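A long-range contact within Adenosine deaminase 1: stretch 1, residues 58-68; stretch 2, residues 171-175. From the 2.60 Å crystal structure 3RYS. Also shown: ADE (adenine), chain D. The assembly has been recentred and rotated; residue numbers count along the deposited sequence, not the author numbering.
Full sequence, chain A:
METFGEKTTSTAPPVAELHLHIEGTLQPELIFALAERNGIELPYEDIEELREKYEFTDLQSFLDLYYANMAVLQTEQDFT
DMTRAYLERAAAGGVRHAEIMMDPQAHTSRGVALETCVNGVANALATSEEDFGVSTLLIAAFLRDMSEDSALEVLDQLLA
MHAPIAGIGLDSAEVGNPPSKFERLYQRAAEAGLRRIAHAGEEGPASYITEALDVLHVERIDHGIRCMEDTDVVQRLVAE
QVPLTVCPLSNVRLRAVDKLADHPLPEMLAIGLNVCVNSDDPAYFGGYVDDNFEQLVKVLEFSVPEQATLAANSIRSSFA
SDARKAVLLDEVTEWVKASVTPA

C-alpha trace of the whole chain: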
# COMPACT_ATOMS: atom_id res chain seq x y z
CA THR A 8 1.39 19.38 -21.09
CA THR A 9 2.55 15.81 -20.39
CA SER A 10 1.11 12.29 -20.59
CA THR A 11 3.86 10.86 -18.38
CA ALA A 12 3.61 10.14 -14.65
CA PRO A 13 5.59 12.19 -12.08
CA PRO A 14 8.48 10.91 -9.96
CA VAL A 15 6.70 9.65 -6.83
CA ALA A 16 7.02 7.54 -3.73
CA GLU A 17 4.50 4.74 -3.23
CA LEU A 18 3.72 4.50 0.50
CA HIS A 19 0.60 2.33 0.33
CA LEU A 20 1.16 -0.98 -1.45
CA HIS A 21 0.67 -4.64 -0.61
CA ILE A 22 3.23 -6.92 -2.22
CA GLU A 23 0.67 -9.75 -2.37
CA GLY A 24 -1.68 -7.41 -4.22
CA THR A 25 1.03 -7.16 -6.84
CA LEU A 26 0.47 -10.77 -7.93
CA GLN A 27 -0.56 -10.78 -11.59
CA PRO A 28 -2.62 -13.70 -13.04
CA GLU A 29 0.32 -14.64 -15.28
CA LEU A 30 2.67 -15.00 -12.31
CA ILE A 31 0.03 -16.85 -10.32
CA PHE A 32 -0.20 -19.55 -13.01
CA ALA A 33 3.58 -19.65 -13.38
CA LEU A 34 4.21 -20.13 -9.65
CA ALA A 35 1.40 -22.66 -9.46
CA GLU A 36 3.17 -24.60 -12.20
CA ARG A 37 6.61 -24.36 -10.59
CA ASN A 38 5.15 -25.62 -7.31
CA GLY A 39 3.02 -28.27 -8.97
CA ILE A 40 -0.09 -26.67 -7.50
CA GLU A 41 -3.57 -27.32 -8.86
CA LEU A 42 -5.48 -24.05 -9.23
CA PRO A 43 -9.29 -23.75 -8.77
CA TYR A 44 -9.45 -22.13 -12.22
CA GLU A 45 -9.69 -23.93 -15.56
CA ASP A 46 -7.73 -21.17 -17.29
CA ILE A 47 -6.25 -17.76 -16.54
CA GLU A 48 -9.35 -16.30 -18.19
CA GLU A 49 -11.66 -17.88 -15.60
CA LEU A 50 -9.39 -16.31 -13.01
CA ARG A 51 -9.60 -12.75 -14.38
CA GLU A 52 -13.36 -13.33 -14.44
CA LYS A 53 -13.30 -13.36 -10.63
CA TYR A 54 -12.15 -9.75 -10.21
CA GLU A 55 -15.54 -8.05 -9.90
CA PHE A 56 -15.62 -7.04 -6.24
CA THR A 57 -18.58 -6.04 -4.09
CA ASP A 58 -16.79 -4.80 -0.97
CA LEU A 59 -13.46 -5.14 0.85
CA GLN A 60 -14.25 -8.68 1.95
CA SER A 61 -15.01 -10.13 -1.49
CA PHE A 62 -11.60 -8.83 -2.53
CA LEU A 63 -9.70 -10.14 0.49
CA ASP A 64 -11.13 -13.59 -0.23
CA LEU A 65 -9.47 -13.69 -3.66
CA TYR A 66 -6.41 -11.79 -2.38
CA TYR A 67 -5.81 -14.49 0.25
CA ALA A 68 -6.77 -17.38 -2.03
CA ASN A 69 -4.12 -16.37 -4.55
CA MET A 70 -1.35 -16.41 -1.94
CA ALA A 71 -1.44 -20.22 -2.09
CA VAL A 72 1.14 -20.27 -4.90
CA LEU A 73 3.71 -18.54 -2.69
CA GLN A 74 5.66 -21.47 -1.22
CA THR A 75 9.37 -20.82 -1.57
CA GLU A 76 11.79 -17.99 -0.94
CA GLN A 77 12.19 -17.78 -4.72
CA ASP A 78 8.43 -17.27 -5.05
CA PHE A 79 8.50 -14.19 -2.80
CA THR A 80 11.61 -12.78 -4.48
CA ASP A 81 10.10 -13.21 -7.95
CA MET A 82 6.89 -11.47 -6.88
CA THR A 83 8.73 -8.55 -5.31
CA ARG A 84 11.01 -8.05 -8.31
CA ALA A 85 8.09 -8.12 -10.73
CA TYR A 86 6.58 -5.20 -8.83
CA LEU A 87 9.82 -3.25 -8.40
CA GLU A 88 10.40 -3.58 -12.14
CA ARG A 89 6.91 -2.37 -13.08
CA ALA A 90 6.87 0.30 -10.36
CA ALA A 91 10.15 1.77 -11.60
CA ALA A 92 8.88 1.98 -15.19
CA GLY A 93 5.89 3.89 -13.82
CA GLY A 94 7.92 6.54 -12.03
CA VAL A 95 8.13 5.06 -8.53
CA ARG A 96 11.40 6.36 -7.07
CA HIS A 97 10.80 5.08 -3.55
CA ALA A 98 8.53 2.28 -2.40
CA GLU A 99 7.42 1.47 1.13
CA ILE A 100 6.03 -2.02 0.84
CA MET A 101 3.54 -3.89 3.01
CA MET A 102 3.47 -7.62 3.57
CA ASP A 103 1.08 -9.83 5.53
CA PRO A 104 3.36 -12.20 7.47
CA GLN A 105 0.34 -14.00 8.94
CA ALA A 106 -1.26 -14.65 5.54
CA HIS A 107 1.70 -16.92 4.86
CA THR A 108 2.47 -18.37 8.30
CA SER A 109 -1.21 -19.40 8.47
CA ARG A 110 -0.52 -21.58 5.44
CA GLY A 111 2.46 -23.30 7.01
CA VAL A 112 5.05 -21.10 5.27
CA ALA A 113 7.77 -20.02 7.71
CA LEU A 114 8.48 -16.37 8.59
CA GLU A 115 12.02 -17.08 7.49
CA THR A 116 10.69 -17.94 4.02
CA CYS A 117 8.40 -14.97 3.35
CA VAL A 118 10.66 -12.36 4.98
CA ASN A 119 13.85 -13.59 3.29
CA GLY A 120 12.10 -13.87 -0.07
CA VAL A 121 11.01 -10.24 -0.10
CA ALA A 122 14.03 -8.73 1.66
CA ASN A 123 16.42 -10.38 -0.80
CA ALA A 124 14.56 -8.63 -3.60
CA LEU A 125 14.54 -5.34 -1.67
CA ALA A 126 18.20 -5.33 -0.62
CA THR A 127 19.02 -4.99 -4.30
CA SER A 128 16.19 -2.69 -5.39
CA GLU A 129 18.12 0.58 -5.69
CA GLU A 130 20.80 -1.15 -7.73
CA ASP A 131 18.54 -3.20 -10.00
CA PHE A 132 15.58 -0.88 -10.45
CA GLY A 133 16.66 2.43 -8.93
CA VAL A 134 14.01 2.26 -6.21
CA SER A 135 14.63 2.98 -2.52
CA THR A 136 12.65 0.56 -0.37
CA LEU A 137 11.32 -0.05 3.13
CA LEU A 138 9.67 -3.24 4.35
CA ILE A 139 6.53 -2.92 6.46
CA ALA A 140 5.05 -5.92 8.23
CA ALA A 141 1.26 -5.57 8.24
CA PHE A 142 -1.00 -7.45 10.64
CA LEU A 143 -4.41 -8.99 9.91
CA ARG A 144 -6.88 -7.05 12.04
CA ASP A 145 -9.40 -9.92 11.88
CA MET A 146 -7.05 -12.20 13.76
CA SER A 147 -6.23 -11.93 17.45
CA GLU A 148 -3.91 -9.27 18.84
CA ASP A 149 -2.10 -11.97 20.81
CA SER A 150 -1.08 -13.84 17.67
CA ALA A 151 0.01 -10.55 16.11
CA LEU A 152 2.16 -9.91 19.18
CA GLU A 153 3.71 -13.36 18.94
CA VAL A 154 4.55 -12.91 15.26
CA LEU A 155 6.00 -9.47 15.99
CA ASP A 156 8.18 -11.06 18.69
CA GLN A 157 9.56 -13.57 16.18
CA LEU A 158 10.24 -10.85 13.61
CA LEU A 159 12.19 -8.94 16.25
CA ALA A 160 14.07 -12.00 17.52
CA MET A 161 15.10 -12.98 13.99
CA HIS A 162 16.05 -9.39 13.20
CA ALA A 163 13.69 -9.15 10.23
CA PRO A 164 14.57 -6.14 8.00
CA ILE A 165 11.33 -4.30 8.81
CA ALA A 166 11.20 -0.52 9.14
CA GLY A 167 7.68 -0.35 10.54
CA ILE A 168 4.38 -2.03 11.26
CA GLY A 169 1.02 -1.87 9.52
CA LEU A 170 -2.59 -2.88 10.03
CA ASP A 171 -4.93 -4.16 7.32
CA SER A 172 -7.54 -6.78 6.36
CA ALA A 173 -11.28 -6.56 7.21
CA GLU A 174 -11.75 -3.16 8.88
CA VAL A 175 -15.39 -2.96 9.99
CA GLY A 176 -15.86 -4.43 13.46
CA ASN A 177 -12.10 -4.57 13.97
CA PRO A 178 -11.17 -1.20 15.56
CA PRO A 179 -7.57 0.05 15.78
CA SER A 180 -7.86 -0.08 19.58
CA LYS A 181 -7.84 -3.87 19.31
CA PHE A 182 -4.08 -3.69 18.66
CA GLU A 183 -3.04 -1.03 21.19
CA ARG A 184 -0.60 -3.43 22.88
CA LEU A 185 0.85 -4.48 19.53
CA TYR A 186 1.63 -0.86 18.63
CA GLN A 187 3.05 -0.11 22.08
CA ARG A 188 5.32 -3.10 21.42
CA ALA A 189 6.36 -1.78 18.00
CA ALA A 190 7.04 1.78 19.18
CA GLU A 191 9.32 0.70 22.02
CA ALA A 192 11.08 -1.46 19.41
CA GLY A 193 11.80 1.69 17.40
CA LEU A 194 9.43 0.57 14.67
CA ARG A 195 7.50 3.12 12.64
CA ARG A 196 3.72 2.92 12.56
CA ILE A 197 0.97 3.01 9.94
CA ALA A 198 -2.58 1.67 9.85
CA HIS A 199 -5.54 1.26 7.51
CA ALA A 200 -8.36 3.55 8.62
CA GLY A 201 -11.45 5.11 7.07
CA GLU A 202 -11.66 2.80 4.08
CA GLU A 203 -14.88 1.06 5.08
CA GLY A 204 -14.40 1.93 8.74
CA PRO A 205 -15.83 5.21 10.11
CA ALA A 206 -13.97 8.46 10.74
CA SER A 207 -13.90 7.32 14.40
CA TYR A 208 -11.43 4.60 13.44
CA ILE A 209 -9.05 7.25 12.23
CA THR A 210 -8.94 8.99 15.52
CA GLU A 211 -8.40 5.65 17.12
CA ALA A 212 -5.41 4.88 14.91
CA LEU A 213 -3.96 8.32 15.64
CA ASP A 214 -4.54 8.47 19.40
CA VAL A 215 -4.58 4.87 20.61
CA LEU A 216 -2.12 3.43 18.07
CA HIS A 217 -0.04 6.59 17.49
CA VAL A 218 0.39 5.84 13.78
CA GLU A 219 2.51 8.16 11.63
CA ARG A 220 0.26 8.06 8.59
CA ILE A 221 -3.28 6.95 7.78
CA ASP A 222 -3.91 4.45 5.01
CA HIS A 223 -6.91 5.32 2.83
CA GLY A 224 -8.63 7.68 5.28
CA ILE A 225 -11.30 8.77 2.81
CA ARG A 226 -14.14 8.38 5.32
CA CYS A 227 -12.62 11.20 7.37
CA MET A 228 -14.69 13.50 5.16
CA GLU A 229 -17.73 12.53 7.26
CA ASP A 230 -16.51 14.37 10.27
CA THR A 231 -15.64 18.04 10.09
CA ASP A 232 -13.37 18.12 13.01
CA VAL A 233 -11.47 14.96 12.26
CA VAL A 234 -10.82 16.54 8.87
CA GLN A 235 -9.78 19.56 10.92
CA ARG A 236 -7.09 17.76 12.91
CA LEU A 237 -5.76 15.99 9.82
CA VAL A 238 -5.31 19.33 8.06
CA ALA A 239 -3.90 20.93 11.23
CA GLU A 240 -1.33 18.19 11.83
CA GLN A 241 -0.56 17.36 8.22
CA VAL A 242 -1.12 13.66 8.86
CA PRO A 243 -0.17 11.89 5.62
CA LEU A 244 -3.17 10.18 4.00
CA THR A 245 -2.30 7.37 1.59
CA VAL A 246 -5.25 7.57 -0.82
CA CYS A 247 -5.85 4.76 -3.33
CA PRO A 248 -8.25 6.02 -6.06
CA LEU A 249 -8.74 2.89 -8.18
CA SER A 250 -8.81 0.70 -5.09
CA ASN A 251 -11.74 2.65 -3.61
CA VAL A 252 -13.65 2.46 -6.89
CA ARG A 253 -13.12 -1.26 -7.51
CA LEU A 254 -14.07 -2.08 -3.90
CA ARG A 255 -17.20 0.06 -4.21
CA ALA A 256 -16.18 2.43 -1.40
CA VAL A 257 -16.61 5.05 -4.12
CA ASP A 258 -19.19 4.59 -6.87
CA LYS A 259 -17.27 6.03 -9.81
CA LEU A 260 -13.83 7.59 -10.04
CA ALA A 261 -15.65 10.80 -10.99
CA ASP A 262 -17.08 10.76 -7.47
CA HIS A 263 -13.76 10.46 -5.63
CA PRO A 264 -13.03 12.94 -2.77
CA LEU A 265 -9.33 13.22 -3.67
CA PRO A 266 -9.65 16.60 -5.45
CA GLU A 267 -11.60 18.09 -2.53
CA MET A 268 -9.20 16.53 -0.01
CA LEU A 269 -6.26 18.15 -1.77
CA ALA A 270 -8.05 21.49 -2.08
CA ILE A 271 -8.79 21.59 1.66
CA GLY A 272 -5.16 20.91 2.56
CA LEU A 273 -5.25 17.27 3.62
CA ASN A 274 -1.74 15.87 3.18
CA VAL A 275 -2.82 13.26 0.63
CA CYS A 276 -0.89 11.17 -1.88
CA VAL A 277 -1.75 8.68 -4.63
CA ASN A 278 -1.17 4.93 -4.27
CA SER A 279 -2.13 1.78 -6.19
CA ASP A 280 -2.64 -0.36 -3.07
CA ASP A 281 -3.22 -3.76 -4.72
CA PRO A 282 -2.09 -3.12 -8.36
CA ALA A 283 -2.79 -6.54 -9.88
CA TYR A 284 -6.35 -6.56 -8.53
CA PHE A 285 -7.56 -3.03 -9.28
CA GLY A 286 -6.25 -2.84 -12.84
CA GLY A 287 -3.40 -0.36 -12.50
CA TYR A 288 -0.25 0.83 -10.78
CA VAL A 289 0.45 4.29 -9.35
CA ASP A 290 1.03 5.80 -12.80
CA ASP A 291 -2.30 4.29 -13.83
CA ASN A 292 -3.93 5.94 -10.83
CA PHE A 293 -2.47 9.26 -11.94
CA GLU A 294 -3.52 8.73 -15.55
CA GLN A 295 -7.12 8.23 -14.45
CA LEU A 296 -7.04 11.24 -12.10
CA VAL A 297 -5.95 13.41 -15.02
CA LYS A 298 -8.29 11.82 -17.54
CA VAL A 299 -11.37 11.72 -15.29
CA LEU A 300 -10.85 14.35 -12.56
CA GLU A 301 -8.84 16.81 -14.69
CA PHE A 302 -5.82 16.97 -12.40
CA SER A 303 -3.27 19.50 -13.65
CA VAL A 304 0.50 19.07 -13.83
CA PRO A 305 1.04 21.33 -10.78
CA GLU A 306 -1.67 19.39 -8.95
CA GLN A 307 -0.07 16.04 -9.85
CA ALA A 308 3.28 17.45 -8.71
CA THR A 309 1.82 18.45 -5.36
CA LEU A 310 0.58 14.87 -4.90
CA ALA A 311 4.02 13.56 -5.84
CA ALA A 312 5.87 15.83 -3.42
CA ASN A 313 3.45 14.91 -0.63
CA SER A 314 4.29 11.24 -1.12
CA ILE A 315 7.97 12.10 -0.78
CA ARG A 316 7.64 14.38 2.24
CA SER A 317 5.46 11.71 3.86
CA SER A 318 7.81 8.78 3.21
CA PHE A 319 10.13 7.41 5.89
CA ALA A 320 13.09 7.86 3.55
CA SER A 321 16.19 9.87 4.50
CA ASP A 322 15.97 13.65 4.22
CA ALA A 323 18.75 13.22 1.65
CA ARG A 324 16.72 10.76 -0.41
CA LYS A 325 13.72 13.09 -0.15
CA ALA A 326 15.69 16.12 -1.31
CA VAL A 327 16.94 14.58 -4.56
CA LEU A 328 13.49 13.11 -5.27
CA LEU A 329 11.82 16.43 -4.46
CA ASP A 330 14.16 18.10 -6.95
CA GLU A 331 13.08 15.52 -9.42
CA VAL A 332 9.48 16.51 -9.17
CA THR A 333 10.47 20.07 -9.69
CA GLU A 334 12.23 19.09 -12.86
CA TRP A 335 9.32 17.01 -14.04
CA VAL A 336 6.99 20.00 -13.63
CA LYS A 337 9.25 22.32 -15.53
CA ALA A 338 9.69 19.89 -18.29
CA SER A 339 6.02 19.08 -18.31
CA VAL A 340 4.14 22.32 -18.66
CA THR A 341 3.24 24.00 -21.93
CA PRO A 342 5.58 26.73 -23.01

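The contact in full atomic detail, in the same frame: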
# COMPACT_ATOMS: atom_id res chain seq x y z
N ASP A 58 -17.22 -5.51 -2.17
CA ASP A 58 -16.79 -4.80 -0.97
C ASP A 58 -15.38 -5.26 -0.63
O ASP A 58 -14.80 -6.07 -1.37
CB ASP A 58 -17.75 -5.06 0.20
CG ASP A 58 -17.92 -6.55 0.53
OD1 ASP A 58 -17.32 -7.40 -0.16
OD2 ASP A 58 -18.65 -6.87 1.48
N LEU A 59 -14.82 -4.76 0.47
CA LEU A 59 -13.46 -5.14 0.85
C LEU A 59 -13.32 -6.65 0.99
O LEU A 59 -12.34 -7.24 0.54
CB LEU A 59 -13.04 -4.46 2.15
CG LEU A 59 -11.64 -4.81 2.65
CD1 LEU A 59 -10.59 -4.44 1.61
CD2 LEU A 59 -11.34 -4.14 3.98
N GLN A 60 -14.32 -7.27 1.62
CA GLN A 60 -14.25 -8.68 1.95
C GLN A 60 -14.15 -9.57 0.71
O GLN A 60 -13.30 -10.46 0.65
CB GLN A 60 -15.45 -9.09 2.81
CG GLN A 60 -15.31 -10.47 3.43
CD GLN A 60 -14.01 -10.64 4.21
OE1 GLN A 60 -13.74 -9.92 5.16
NE2 GLN A 60 -13.21 -11.62 3.80
N SER A 61 -15.02 -9.34 -0.27
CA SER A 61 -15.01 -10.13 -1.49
C SER A 61 -13.63 -10.11 -2.12
O SER A 61 -13.18 -11.10 -2.70
CB SER A 61 -16.06 -9.62 -2.48
OG SER A 61 -15.71 -8.36 -3.02
N PHE A 62 -12.95 -8.97 -2.00
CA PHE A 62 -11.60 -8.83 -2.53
C PHE A 62 -10.60 -9.63 -1.72
O PHE A 62 -9.84 -10.43 -2.27
CB PHE A 62 -11.18 -7.36 -2.55
CG PHE A 62 -9.70 -7.16 -2.45
CD1 PHE A 62 -8.87 -7.43 -3.53
CD2 PHE A 62 -9.13 -6.70 -1.27
CE1 PHE A 62 -7.50 -7.24 -3.45
CE2 PHE A 62 -7.76 -6.51 -1.18
CZ PHE A 62 -6.94 -6.78 -2.27
N LEU A 63 -10.59 -9.42 -0.40
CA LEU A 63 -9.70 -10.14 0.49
C LEU A 63 -9.76 -11.65 0.22
O LEU A 63 -8.73 -12.32 0.18
CB LEU A 63 -10.03 -9.84 1.96
CG LEU A 63 -9.66 -8.45 2.50
CD1 LEU A 63 -10.12 -8.29 3.94
CD2 LEU A 63 -8.17 -8.20 2.38
N ASP A 64 -10.97 -12.17 0.01
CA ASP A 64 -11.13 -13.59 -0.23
C ASP A 64 -10.26 -14.08 -1.40
O ASP A 64 -9.57 -15.09 -1.29
CB ASP A 64 -12.60 -13.95 -0.47
CG ASP A 64 -13.43 -13.85 0.80
OD1 ASP A 64 -12.85 -13.93 1.90
OD2 ASP A 64 -14.66 -13.69 0.69
N LEU A 65 -10.30 -13.35 -2.51
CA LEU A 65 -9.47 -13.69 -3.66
C LEU A 65 -8.00 -13.43 -3.33
O LEU A 65 -7.13 -14.29 -3.52
CB LEU A 65 -9.91 -12.89 -4.89
CG LEU A 65 -9.21 -13.24 -6.21
CD1 LEU A 65 -9.59 -14.64 -6.64
CD2 LEU A 65 -9.57 -12.23 -7.29
N TYR A 66 -7.73 -12.23 -2.82
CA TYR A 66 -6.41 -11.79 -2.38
C TYR A 66 -5.68 -12.85 -1.55
O TYR A 66 -4.50 -13.13 -1.78
CB TYR A 66 -6.58 -10.50 -1.59
CG TYR A 66 -5.36 -9.94 -0.89
CD1 TYR A 66 -5.21 -10.08 0.48
CD2 TYR A 66 -4.40 -9.23 -1.60
CE1 TYR A 66 -4.12 -9.55 1.13
CE2 TYR A 66 -3.30 -8.69 -0.95
CZ TYR A 66 -3.16 -8.86 0.42
OH TYR A 66 -2.07 -8.33 1.07
N TYR A 67 -6.38 -13.43 -0.59
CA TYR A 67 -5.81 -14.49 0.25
C TYR A 67 -5.72 -15.82 -0.48
O TYR A 67 -4.74 -16.55 -0.34
CB TYR A 67 -6.62 -14.65 1.54
CG TYR A 67 -6.50 -13.47 2.46
CD1 TYR A 67 -5.25 -12.94 2.78
CD2 TYR A 67 -7.62 -12.86 3.01
CE1 TYR A 67 -5.13 -11.86 3.61
CE2 TYR A 67 -7.51 -11.77 3.85
CZ TYR A 67 -6.25 -11.27 4.14
OH TYR A 67 -6.12 -10.18 4.98
N ALA A 68 -6.74 -16.13 -1.28
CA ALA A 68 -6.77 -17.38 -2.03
C ALA A 68 -5.54 -17.49 -2.93
O ALA A 68 -4.91 -18.54 -3.01
CB ALA A 68 -8.03 -17.48 -2.85
N ASP A 171 -3.97 -4.06 8.41
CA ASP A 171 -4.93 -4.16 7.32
C ASP A 171 -5.92 -5.32 7.49
O ASP A 171 -6.16 -5.77 8.61
CB ASP A 171 -4.22 -4.23 5.96
CG ASP A 171 -3.30 -5.43 5.83
OD1 ASP A 171 -3.27 -6.27 6.75
OD2 ASP A 171 -2.60 -5.55 4.80
N SER A 172 -6.47 -5.79 6.37
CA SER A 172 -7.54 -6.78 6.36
C SER A 172 -8.90 -6.16 6.76
O SER A 172 -9.02 -4.94 6.85
CB SER A 172 -7.20 -7.98 7.25
OG SER A 172 -8.02 -9.09 6.92
N ALA A 173 -9.90 -7.01 6.99
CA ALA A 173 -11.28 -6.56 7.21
C ALA A 173 -11.42 -5.50 8.32
O ALA A 173 -11.26 -5.81 9.50
CB ALA A 173 -12.19 -7.75 7.49
N GLU A 174 -11.75 -4.27 7.93
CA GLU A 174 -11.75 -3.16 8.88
C GLU A 174 -12.97 -3.11 9.80
O GLU A 174 -12.83 -3.06 11.03
CB GLU A 174 -11.62 -1.82 8.15
CG GLU A 174 -11.56 -0.63 9.10
CD GLU A 174 -11.33 0.69 8.40
OE1 GLU A 174 -11.44 0.74 7.16
OE2 GLU A 174 -11.05 1.69 9.10
N VAL A 175 -14.16 -3.12 9.22
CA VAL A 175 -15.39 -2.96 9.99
C VAL A 175 -15.51 -4.01 11.10
O VAL A 175 -15.39 -5.21 10.85
CB VAL A 175 -16.64 -2.99 9.09
CG1 VAL A 175 -17.90 -3.10 9.93
CG2 VAL A 175 -16.68 -1.74 8.21
N9 ADE D . -5.38 -5.94 2.49
C8 ADE D . -4.77 -5.67 1.30
N7 ADE D . -5.15 -4.54 0.74
C5 ADE D . -6.07 -4.03 1.64
C6 ADE D . -6.84 -2.85 1.64
N6 ADE D . -6.79 -1.95 0.66
N1 ADE D . -7.67 -2.64 2.70
C2 ADE D . -7.71 -3.55 3.68
N3 ADE D . -7.03 -4.70 3.79
C4 ADE D . -6.22 -4.88 2.73

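Residues 59-68 form the first turns of a helix that continues beyond the stretch, and the irregular segment 171-175 runs past one side of it. The closest CA pair is Q60 and A173 (CA to CA 6.4 Å); S172 lies nearest L63 (CA to CA 7.1 Å). L59, L63 and Y67, spaced four residues apart and therefore one helical turn from the next, all direct their CA-to-CB bonds toward the segment. Together the two stretches bury 234 Å².

The helix start is secured by D58, the N-cap residue, whose OD1 accepts from S61 N at 3.0 Å; S61 OG in turn donates to D58 O at 3.0 Å. Main-chain bonds such as L63 N to L59 O (2.9 Å) and Y67 N to L63 O (2.7 Å) link the contacting residues along the helix.

One hydrogen bond joins the stretches directly, between Y67 OH and S172 OG at 2.9 Å. The serine oxygen lies at the edge of the tyrosine ring, near its plane, where a phenolic hydroxyl can reach it.

The remaining contacts are largely van der Waals. L63 CD1 packs 4.1 Å from A173 CB and sits 3.3 Å from A173 N, while L59 CD2 rests 3.8 Å from S172 O. The leucines thus cover backbone as well as side chain. The CA-to-CB bond of Q60 points sideways, but the end of the side chain comes nearer, placing OE1 3.5 Å from A173 CB, while NE2 donates to D64 OD1 at 3.0 Å within the helix.

Adenine bridges the two stretches. S172 N donates to ADE N3 at 2.9 Å, and the helix supplies van der Waals contacts from its leucines: L63 CD2 lies 3.6 Å from ADE N9 and L59 CD1 3.6 Å from ADE N1. ADE C8 lies over one face of the Y66 ring, whereas ADE N7 is at the edge of the F62 ring.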